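Angiopoietin-related protein 4 from Homo sapiens inactivates lipoprotein lipase, thereby regulating triglyceride clearance from the blood, and also inhibits endothelial cell proliferation and migration. Local coordinates of one contact, PDB 6EUB (chain A, 2.30 Å), residues 51-56 and 218-223, beside the matching contact of the related angiopoietin-related protein 6 from Homo sapiens, PDB 6Y43 (chain B, 1.60 Å), residues 50-55 and 213-218. Structure 2 is superposed on structure 1 by the backbone atoms of these residues (RMSD 0.45 Å); each is numbered along its deposited sequence.

Structure 1 (6EUB); sequences VIQRRH and TTMLIQ.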
loop_
_atom_site.group_PDB
_atom_site.type_symbol
_atom_site.label_atom_id
_atom_site.label_comp_id
_atom_site.label_asym_id
_atom_site.label_seq_id
_atom_site.Cartn_x
_atom_site.Cartn_y
_atom_site.Cartn_z
ATOM N N VAL A 51 -9.899 1.933 2.112
ATOM C CA VAL A 51 -8.904 2.545 1.236
ATOM C C VAL A 51 -7.698 2.921 2.089
ATOM O O VAL A 51 -7.826 3.689 3.043
ATOM C CB VAL A 51 -9.461 3.774 0.507
ATOM C CG1 VAL A 51 -8.416 4.300 -0.478
ATOM C CG2 VAL A 51 -10.772 3.472 -0.215
ATOM N N ILE A 52 -6.532 2.354 1.778
ATOM C CA ILE A 52 -5.347 2.584 2.595
ATOM C C ILE A 52 -4.354 3.487 1.913
ATOM O O ILE A 52 -3.437 3.992 2.582
ATOM C CB ILE A 52 -4.668 1.266 3.032
ATOM C CG1 ILE A 52 -4.018 0.550 1.853
ATOM C CG2 ILE A 52 -5.667 0.367 3.723
ATOM C CD1 ILE A 52 -3.019 -0.555 2.286
ATOM N N GLN A 53 -4.545 3.763 0.632
ATOM C CA GLN A 53 -3.645 4.586 -0.158
ATOM C C GLN A 53 -4.403 5.049 -1.386
ATOM O O GLN A 53 -5.181 4.282 -1.965
ATOM C CB GLN A 53 -2.391 3.821 -0.582
ATOM C CG GLN A 53 -1.297 4.748 -1.164
ATOM C CD GLN A 53 -1.222 4.681 -2.698
ATOM O OE1 GLN A 53 -2.202 4.333 -3.353
ATOM N NE2 GLN A 53 -0.051 4.999 -3.266
ATOM N N ARG A 54 -4.157 6.291 -1.791
ATOM C CA ARG A 54 -4.786 6.823 -2.988
ATOM C C ARG A 54 -3.923 7.938 -3.558
ATOM O O ARG A 54 -3.548 8.860 -2.824
ATOM C CB ARG A 54 -6.195 7.332 -2.663
ATOM C CG ARG A 54 -6.848 8.114 -3.778
ATOM C CD ARG A 54 -8.150 8.719 -3.308
ATOM N NE ARG A 54 -9.204 7.723 -3.198
ATOM C CZ ARG A 54 -10.243 7.823 -2.370
ATOM N NH1 ARG A 54 -10.359 8.880 -1.566
ATOM N NH2 ARG A 54 -11.163 6.863 -2.347
ATOM N N ARG A 55 -3.609 7.861 -4.857
ATOM C CA ARG A 55 -2.791 8.885 -5.499
ATOM C C ARG A 55 -3.335 9.206 -6.886
ATOM O O ARG A 55 -3.778 8.306 -7.606
ATOM C CB ARG A 55 -1.320 8.442 -5.558
ATOM C CG ARG A 55 -0.758 8.254 -4.136
ATOM C CD ARG A 55 0.725 8.101 -4.114
ATOM N NE ARG A 55 1.405 9.352 -4.388
ATOM C CZ ARG A 55 2.715 9.414 -4.615
ATOM N NH1 ARG A 55 3.428 8.300 -4.590
ATOM N NH2 ARG A 55 3.309 10.569 -4.858
ATOM N N HIS A 56 -3.307 10.492 -7.257
ATOM C CA HIS A 56 -3.950 10.903 -8.497
ATOM C C HIS A 56 -3.497 12.249 -9.068
ATOM O O HIS A 56 -3.822 12.558 -10.225
ATOM C CB HIS A 56 -5.470 10.914 -8.313
ATOM C CG HIS A 56 -5.951 11.707 -7.133
ATOM N ND1 HIS A 56 -6.236 11.131 -5.912
ATOM C CD2 HIS A 56 -6.253 13.021 -7.005
ATOM C CE1 HIS A 56 -6.674 12.056 -5.077
ATOM N NE2 HIS A 56 -6.689 13.212 -5.714
ATOM N N THR A 218 -3.040 5.604 -8.451
ATOM C CA THR A 218 -3.053 4.332 -7.741
ATOM C C THR A 218 -4.126 4.380 -6.663
ATOM O O THR A 218 -4.540 5.451 -6.216
ATOM C CB THR A 218 -1.701 4.017 -7.094
ATOM O OG1 THR A 218 -1.486 4.923 -6.010
ATOM C CG2 THR A 218 -0.572 4.187 -8.088
ATOM N N THR A 219 -4.601 3.203 -6.282
ATOM C CA THR A 219 -5.368 3.013 -5.059
ATOM C C THR A 219 -4.947 1.669 -4.514
ATOM O O THR A 219 -4.713 0.730 -5.277
ATOM C CB THR A 219 -6.914 2.978 -5.241
ATOM O OG1 THR A 219 -7.378 4.031 -6.097
ATOM C CG2 THR A 219 -7.599 3.127 -3.897
ATOM N N MET A 220 -4.854 1.573 -3.207
ATOM C CA MET A 220 -4.758 0.290 -2.553
ATOM C C MET A 220 -5.905 0.206 -1.568
ATOM O O MET A 220 -6.266 1.210 -0.942
ATOM C CB MET A 220 -3.412 0.127 -1.870
ATOM C CG MET A 220 -2.253 0.568 -2.741
ATOM S SD MET A 220 -0.672 0.435 -1.859
ATOM C CE MET A 220 -0.547 -1.324 -1.592
ATOM N N LEU A 221 -6.515 -0.977 -1.493
ATOM C CA LEU A 221 -7.626 -1.262 -0.596
ATOM C C LEU A 221 -7.380 -2.589 0.081
ATOM O O LEU A 221 -6.698 -3.465 -0.467
ATOM C CB LEU A 221 -8.985 -1.330 -1.328
ATOM C CG LEU A 221 -9.310 -0.079 -2.139
ATOM C CD1 LEU A 221 -8.778 -0.221 -3.565
ATOM C CD2 LEU A 221 -10.783 0.190 -2.099
ATOM N N ILE A 222 -7.971 -2.748 1.264
ATOM C CA ILE A 222 -7.808 -3.980 2.023
ATOM C C ILE A 222 -9.151 -4.393 2.583
ATOM O O ILE A 222 -10.058 -3.573 2.766
ATOM C CB ILE A 222 -6.754 -3.842 3.148
ATOM C CG1 ILE A 222 -6.145 -5.207 3.444
ATOM C CG2 ILE A 222 -7.375 -3.276 4.419
ATOM C CD1 ILE A 222 -4.736 -5.149 4.023
ATOM N N GLN A 223 -9.284 -5.680 2.816
ATOM C CA GLN A 223 -10.502 -6.225 3.378
ATOM C C GLN A 223 -10.141 -7.560 4.009
ATOM O O GLN A 223 -9.545 -8.418 3.345
ATOM C CB GLN A 223 -11.595 -6.378 2.313
ATOM C CG GLN A 223 -12.677 -7.344 2.695
ATOM C CD GLN A 223 -13.710 -7.561 1.584
ATOM O OE1 GLN A 223 -14.650 -6.772 1.417
ATOM N NE2 GLN A 223 -13.537 -8.638 0.825
#

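Structure 2 (6Y43); sequences VIQRRQ and AAMLIR. With EDO (1,2-ethanediol), chain C.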
loop_
_atom_site.group_PDB
_atom_site.type_symbol
_atom_site.label_atom_id
_atom_site.label_comp_id
_atom_site.label_asym_id
_atom_site.label_seq_id
_atom_site.Cartn_x
_atom_site.Cartn_y
_atom_site.Cartn_z
ATOM N N VAL B 50 -9.856 1.974 1.564
ATOM C CA VAL B 50 -8.682 2.542 0.914
ATOM C C VAL B 50 -7.640 2.868 1.976
ATOM O O VAL B 50 -7.924 3.592 2.935
ATOM C CB VAL B 50 -9.068 3.790 0.107
ATOM C CG1 VAL B 50 -7.822 4.488 -0.437
ATOM C CG2 VAL B 50 -10.016 3.411 -1.018
ATOM N N ILE B 51 -6.410 2.376 1.775
ATOM C CA ILE B 51 -5.289 2.712 2.656
ATOM C C ILE B 51 -4.247 3.598 1.995
ATOM O O ILE B 51 -3.380 4.134 2.706
ATOM C CB ILE B 51 -4.609 1.459 3.242
ATOM C CG1 ILE B 51 -3.890 0.641 2.164
ATOM C CG2 ILE B 51 -5.636 0.592 3.938
ATOM C CD1 ILE B 51 -2.963 -0.401 2.724
ATOM N N GLN B 52 -4.344 3.822 0.690
ATOM C CA GLN B 52 -3.407 4.643 -0.053
ATOM C C GLN B 52 -4.100 5.039 -1.336
ATOM O O GLN B 52 -4.797 4.209 -1.928
ATOM C CB GLN B 52 -2.126 3.870 -0.384
ATOM C CG GLN B 52 -1.064 4.737 -0.992
ATOM C CD GLN B 52 -0.965 4.618 -2.499
ATOM O OE1 GLN B 52 -1.834 4.039 -3.154
ATOM N NE2 GLN B 52 0.113 5.176 -3.059
ATOM N N ARG B 53 -3.938 6.296 -1.751
ATOM C CA ARG B 53 -4.488 6.706 -3.038
ATOM C C ARG B 53 -3.679 7.851 -3.612
ATOM O O ARG B 53 -3.352 8.811 -2.897
ATOM C CB ARG B 53 -5.954 7.137 -2.931
ATOM C CG ARG B 53 -6.555 7.482 -4.273
ATOM C CD ARG B 53 -8.092 7.516 -4.185
ATOM N NE ARG B 53 -8.512 8.374 -3.095
ATOM C CZ ARG B 53 -9.683 8.306 -2.473
ATOM N NH1 ARG B 53 -10.588 7.415 -2.826
ATOM N NH2 ARG B 53 -9.930 9.136 -1.486
ATOM N N ARG B 54 -3.378 7.743 -4.902
ATOM C CA ARG B 54 -2.761 8.792 -5.701
ATOM C C ARG B 54 -3.664 9.145 -6.874
ATOM O O ARG B 54 -4.209 8.251 -7.522
ATOM C CB ARG B 54 -1.438 8.345 -6.307
ATOM C CG ARG B 54 -0.465 7.631 -5.382
ATOM C CD ARG B 54 -0.127 8.503 -4.201
ATOM N NE ARG B 54 0.621 9.713 -4.538
ATOM C CZ ARG B 54 1.933 9.768 -4.728
ATOM N NH1 ARG B 54 2.665 8.667 -4.664
ATOM N NH2 ARG B 54 2.533 10.928 -4.985
ATOM N N GLN B 55 -3.763 10.433 -7.198
ATOM C CA GLN B 55 -4.652 10.797 -8.297
ATOM C C GLN B 55 -4.429 12.202 -8.839
ATOM O O GLN B 55 -4.925 12.520 -9.927
ATOM C CB GLN B 55 -6.114 10.658 -7.871
ATOM C CG GLN B 55 -6.521 11.628 -6.750
ATOM C CD GLN B 55 -7.927 11.369 -6.224
ATOM O OE1 GLN B 55 -8.393 10.231 -6.211
ATOM N NE2 GLN B 55 -8.612 12.426 -5.824
ATOM N N ALA B 213 -3.599 5.544 -8.698
ATOM C CA ALA B 213 -3.194 4.325 -8.025
ATOM C C ALA B 213 -3.865 4.288 -6.666
ATOM O O ALA B 213 -4.040 5.328 -6.037
ATOM C CB ALA B 213 -1.679 4.248 -7.865
ATOM N N ALA B 214 -4.251 3.101 -6.211
ATOM C CA ALA B 214 -4.794 3.001 -4.861
ATOM C C ALA B 214 -4.579 1.598 -4.331
ATOM O O ALA B 214 -4.476 0.639 -5.096
ATOM C CB ALA B 214 -6.296 3.339 -4.813
ATOM N N MET B 215 -4.474 1.499 -3.016
ATOM C CA MET B 215 -4.308 0.249 -2.300
ATOM C C MET B 215 -5.480 0.114 -1.345
ATOM O O MET B 215 -5.792 1.059 -0.605
ATOM C CB MET B 215 -2.990 0.214 -1.528
ATOM C CG MET B 215 -1.785 0.519 -2.397
ATOM S SD MET B 215 -0.214 0.562 -1.493
ATOM C CE MET B 215 0.031 -1.169 -1.064
ATOM N N LEU B 216 -6.157 -1.032 -1.383
ATOM C CA LEU B 216 -7.383 -1.195 -0.601
ATOM C C LEU B 216 -7.356 -2.552 0.091
ATOM O O LEU B 216 -6.776 -3.503 -0.419
ATOM C CB LEU B 216 -8.623 -1.070 -1.490
ATOM C CG LEU B 216 -8.631 0.094 -2.508
ATOM C CD1 LEU B 216 -7.905 -0.267 -3.766
ATOM C CD2 LEU B 216 -10.070 0.385 -2.751
ATOM N N ILE B 217 -7.990 -2.643 1.264
ATOM C CA ILE B 217 -8.064 -3.916 1.966
ATOM C C ILE B 217 -9.494 -4.231 2.395
ATOM O O ILE B 217 -10.348 -3.353 2.544
ATOM C CB ILE B 217 -7.112 -3.947 3.182
ATOM C CG1 ILE B 217 -7.497 -2.853 4.174
ATOM C CG2 ILE B 217 -5.684 -3.828 2.708
ATOM C CD1 ILE B 217 -6.669 -2.921 5.461
ATOM N N ARG B 218 -9.746 -5.525 2.590
ATOM C CA ARG B 218 -11.035 -6.067 2.965
ATOM C C ARG B 218 -10.775 -7.351 3.725
ATOM O O ARG B 218 -9.840 -8.088 3.373
ATOM C CB ARG B 218 -11.880 -6.333 1.717
ATOM C CG ARG B 218 -13.281 -6.883 1.923
ATOM C CD ARG B 218 -14.006 -6.893 0.579
ATOM N NE ARG B 218 -13.615 -7.993 -0.318
ATOM C CZ ARG B 218 -14.165 -8.190 -1.517
ATOM N NH1 ARG B 218 -15.117 -7.380 -1.978
ATOM N NH2 ARG B 218 -13.754 -9.194 -2.276
HETATM C C1 EDO C . -12.076 10.593 -4.427
HETATM O O1 EDO C . -11.377 11.823 -4.679
HETATM C C2 EDO C . -12.056 9.722 -5.673
HETATM O O2 EDO C . -10.711 9.266 -5.843
#

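Structure 1 (6EUB)
Met220 O takes two backbone donors, Ile52 N at 3.0 Å and Gln53 N, weakly, at 3.5 Å; Ile52 and Gln53 both face Met220, a classic beta bulge. It lies between antiparallel strands 47-55 and 217-224, neighbours in the large sheet of the C-terminal fibrinogen-like domain. Beyond it, Met220 N bonds Gln53 O, and Arg55 and Thr218 exchange backbone bonds. With OG1 between its backbone N and carbonyl carbon (chi1 70°), Thr218 gives this hydroxyl to Gln53 OE1 at 2.8 Å, in the carbonyl plane; Arg55 CB is 3.6 Å from OG1, and Asn185 holds Gln53 NE2. On the opposite face Thr219 CG2 lies 3.3 Å from Gln53 O. Ile52 CG1 packs on Met220 CB at 3.8 Å, and Ile52 CG2 meets Ile222 CG2 at 4.1 Å. Arg55 NH1 hydrogen-bonds Gly186 O, with Phe62 in cation-pi contact. His56 ND1 stands 3.7 Å from Arg54 CG.

Structure 2 (6Y43)
Two backbone donors converge on Met215 O, Ile51 N at 2.8 Å and, weakly, Gln52 N at 3.4 Å; Ile51 and Gln52 both face Met215, a classic beta bulge. Past the bulge, Met215 N bonds Gln52 O, and Arg54 and Ala213 exchange backbone bonds. Ala213 CB comes no nearer than 4.4 Å to Arg54 CG. Gln52 OE1, buried here, has no polar partner in the model and lies 3.6 Å from Met215 CG, while Asn181 holds Gln52 NE2. On the opposite face Ala214 CB lies 3.4 Å from Gln52 O. Ile51 CG1 packs on Met215 CB at 3.8 Å. Ile217 sets CG1 between its backbone N and carbonyl carbon (chi1 61°), and this atom meets Ile51 CG2 at 3.9 Å. Arg54 NH1 hydrogen-bonds Gly182 O, with Phe61 in cation-pi contact. Gln55 OE1 stands 3.4 Å from Arg53 CD, its amide also bonding a 1,2-ethanediol probably from the crystallisation liquor.

What differs
These backbone bonds are kept: Ile52(A) N to Met220(A) O matches Ile51(B) N to Met215(B) O, Met220(A) N to Gln53(A) O matches Met215(B) N to Gln52(B) O, and the paired bonds of Arg55(A) with Thr218(A) recur between Arg54(B) and Ala213(B). The comparable CA atoms coincide within the error. At the buried position Thr218(A) against Ala213(B), OG1 and CG2 of the threonine have no counterpart, and the hydroxyl donor of Thr218(A) has no equivalent in Ala213(B); the touch on Arg55(A) or Arg54(B) remains. OG1 and CG2 of Thr219(A) likewise have no counterpart in Ala214(B), a smaller, wholly apolar side chain. At His56(A) against Gln55(B) the two CG atoms lie 0.7 Å apart after superposition, but CD2, CE1 and NE2 of the imidazole and CD, OE1 and NE2 of the amide have no counterpart in the other side chain; both still touch Arg54(A) or Arg53(B). Gln223(A) against Arg218(B) sets an amide in one, a guanidinium in the other. Ile52(A) and Met220(A) keep their places. The models differ at Ile222(A) and Ile217(B), chi1 -153° against 61°: the contact with Ile52(A) or Ile51(B) persists and CG1 of Ile217(B) lies near the place of CG2 of Ile222(A), while the places of CG1 and CD1 of Ile222(A) are left, the CD1 atoms standing 3.3 Å apart.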